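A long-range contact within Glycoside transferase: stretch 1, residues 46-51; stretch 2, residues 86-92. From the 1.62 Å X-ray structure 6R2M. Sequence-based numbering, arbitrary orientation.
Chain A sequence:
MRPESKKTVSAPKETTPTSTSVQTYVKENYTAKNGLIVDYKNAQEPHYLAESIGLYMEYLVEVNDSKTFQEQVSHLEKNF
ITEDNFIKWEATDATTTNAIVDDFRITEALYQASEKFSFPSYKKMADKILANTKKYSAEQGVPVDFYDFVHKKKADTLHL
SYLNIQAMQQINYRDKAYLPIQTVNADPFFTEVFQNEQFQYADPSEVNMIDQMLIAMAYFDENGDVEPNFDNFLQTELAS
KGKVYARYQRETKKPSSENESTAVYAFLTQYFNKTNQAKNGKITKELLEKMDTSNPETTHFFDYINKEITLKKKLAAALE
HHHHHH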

# COMPACT_ATOMS: atom_id res chain seq x y z
N PRO A 46 18.04 -4.12 9.01
CA PRO A 46 17.01 -3.09 8.88
C PRO A 46 16.84 -2.65 7.44
O PRO A 46 17.80 -2.60 6.66
CB PRO A 46 17.54 -1.94 9.74
CG PRO A 46 19.02 -2.11 9.68
CD PRO A 46 19.27 -3.59 9.61
N HIS A 47 15.61 -2.28 7.10
CA HIS A 47 15.29 -1.73 5.78
C HIS A 47 14.53 -0.44 5.96
O HIS A 47 13.57 -0.38 6.74
CB HIS A 47 14.48 -2.72 4.96
CG HIS A 47 15.24 -3.96 4.62
ND1 HIS A 47 16.17 -4.00 3.60
CD2 HIS A 47 15.23 -5.19 5.17
CE1 HIS A 47 16.68 -5.22 3.53
NE2 HIS A 47 16.13 -5.96 4.48
N TYR A 48 14.95 0.59 5.23
CA TYR A 48 14.35 1.92 5.27
C TYR A 48 13.56 2.09 3.97
O TYR A 48 14.09 2.56 2.97
CB TYR A 48 15.42 3.00 5.44
CG TYR A 48 16.38 2.65 6.55
CD1 TYR A 48 15.98 2.73 7.88
CD2 TYR A 48 17.66 2.21 6.27
CE1 TYR A 48 16.86 2.39 8.91
CE2 TYR A 48 18.54 1.87 7.28
CZ TYR A 48 18.13 1.96 8.59
OH TYR A 48 19.01 1.62 9.60
N LEU A 49 12.29 1.72 4.02
CA LEU A 49 11.48 1.45 2.83
C LEU A 49 10.73 2.69 2.35
O LEU A 49 10.18 3.44 3.16
CB LEU A 49 10.47 0.34 3.11
CG LEU A 49 11.06 -1.00 3.58
CD1 LEU A 49 9.97 -1.90 4.14
CD2 LEU A 49 11.74 -1.69 2.42
N ALA A 50 10.69 2.88 1.02
CA ALA A 50 9.79 3.89 0.47
C ALA A 50 8.35 3.59 0.85
O ALA A 50 7.54 4.51 1.01
CB ALA A 50 9.94 3.97 -1.06
N GLU A 51 8.03 2.31 1.00
CA GLU A 51 6.72 1.89 1.45
C GLU A 51 6.39 2.49 2.81
O GLU A 51 5.29 3.04 3.02
CB GLU A 51 6.69 0.36 1.50
CG GLU A 51 5.44 -0.24 2.09
CD GLU A 51 5.57 -1.74 2.14
OE1 GLU A 51 6.20 -2.25 3.08
OE2 GLU A 51 5.06 -2.39 1.21
N PHE A 86 13.36 9.62 -9.74
CA PHE A 86 12.91 8.30 -9.33
C PHE A 86 12.92 8.21 -7.81
O PHE A 86 13.67 8.91 -7.13
CB PHE A 86 13.82 7.20 -9.91
CG PHE A 86 13.75 7.08 -11.40
CD1 PHE A 86 12.78 6.30 -12.01
CD2 PHE A 86 14.66 7.76 -12.20
CE1 PHE A 86 12.73 6.20 -13.41
CE2 PHE A 86 14.61 7.68 -13.58
CZ PHE A 86 13.64 6.90 -14.18
N ILE A 87 12.06 7.34 -7.27
CA ILE A 87 12.01 7.08 -5.83
C ILE A 87 12.61 5.70 -5.60
O ILE A 87 12.03 4.69 -6.01
CB ILE A 87 10.57 7.15 -5.28
CG1 ILE A 87 9.96 8.54 -5.48
CG2 ILE A 87 10.58 6.83 -3.77
CD1 ILE A 87 8.48 8.62 -5.07
N LYS A 88 13.79 5.65 -4.97
CA LYS A 88 14.37 4.37 -4.58
C LYS A 88 13.41 3.59 -3.69
O LYS A 88 12.83 4.15 -2.76
CB LYS A 88 15.68 4.59 -3.83
CG LYS A 88 16.80 5.19 -4.63
CD LYS A 88 17.99 5.36 -3.71
CE LYS A 88 19.21 5.87 -4.45
NZ LYS A 88 20.34 6.01 -3.49
N TRP A 89 13.25 2.29 -3.94
CA TRP A 89 12.31 1.53 -3.11
C TRP A 89 12.84 1.36 -1.68
O TRP A 89 12.04 1.13 -0.77
CB TRP A 89 11.98 0.16 -3.74
CG TRP A 89 13.07 -0.87 -3.66
CD1 TRP A 89 14.06 -1.11 -4.58
CD2 TRP A 89 13.29 -1.81 -2.59
NE1 TRP A 89 14.86 -2.14 -4.15
CE2 TRP A 89 14.41 -2.58 -2.93
CE3 TRP A 89 12.63 -2.08 -1.38
CZ2 TRP A 89 14.91 -3.60 -2.11
CZ3 TRP A 89 13.12 -3.09 -0.57
CH2 TRP A 89 14.25 -3.83 -0.93
N GLU A 90 14.15 1.51 -1.46
CA GLU A 90 14.69 1.65 -0.11
C GLU A 90 15.90 2.57 -0.17
O GLU A 90 16.52 2.76 -1.22
CB GLU A 90 15.04 0.29 0.52
CG GLU A 90 16.25 -0.42 -0.07
CD GLU A 90 16.59 -1.70 0.69
OE1 GLU A 90 16.13 -1.85 1.85
OE2 GLU A 90 17.30 -2.55 0.12
N ALA A 91 16.23 3.18 0.97
CA ALA A 91 17.20 4.27 1.00
C ALA A 91 18.60 3.73 1.26
O ALA A 91 19.15 3.84 2.37
CB ALA A 91 16.80 5.30 2.05
N THR A 92 19.20 3.15 0.22
CA THR A 92 20.61 2.78 0.25
C THR A 92 21.25 3.20 -1.07
O THR A 92 20.59 3.34 -2.10
CB THR A 92 20.85 1.27 0.47
OG1 THR A 92 20.47 0.52 -0.69
CG2 THR A 92 20.08 0.75 1.67
O HOH W 1 17.15 0.26 3.54
O HOH W 2 9.52 0.18 -0.41

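Backbone hydrogen bonds fix the register of this contact. Ala50 N donates to Trp89 O at 2.8 Å with an N-H...O angle of 168°, close to linear, and Ala91 N donates to Tyr48 O at 3.0 Å and 150°. The two bonds flank the pair Leu49 and Glu90, whose CA atoms lie 4.4 Å apart, and together they make a single beta bridge. Tyr48 O also receives a CA-H...O contact from Glu90 CA, at 3.3 Å with 128° at the hydrogen, less linear than the 150° hydrogen bond from Ala91 N to the same oxygen. The bridge ends where a helix begins: Leu49 occupies the N-cap position, and Ala50, already helical, spends its amide on the other stretch.

One side-chain hydrogen bond crosses the contact. His47 ND1 donates to Glu90 OE1 at 2.8 Å and 156°, and the carboxylate oxygen lies near the plane of the imidazole, at the ring edge. The same OE1 accepts from water 1 at 2.9 Å, and that water accepts from Tyr48 N at 2.8 Å, so Glu90 reaches two consecutive residues, one directly and one through solvent. Water 2 plays a similar linking role, donating to Trp89 O at 2.7 Å and accepting from Glu51 N at 3.0 Å; Trp89 O thus serves both Ala50 N and a water.

Apolar contacts fill in around this polar frame. The CA-to-CB bond of Leu49 points away from the other stretch, yet with chi1 at -58° and chi2 at 167° its CD2 comes within 3.6 Å of Trp89 CZ3, approaching the indole obliquely. The CA-to-CB bond of Ala50 points toward the partner; Ala50 CB sits 4.0 Å from Ile87 CG2, an apolar contact, and packs 3.4 Å from the backbone oxygen Lys88 O. Tyr48 CB and Ala91 CB are looser, at 4.3 Å. In all, 351 Å² is buried, summed over both sides.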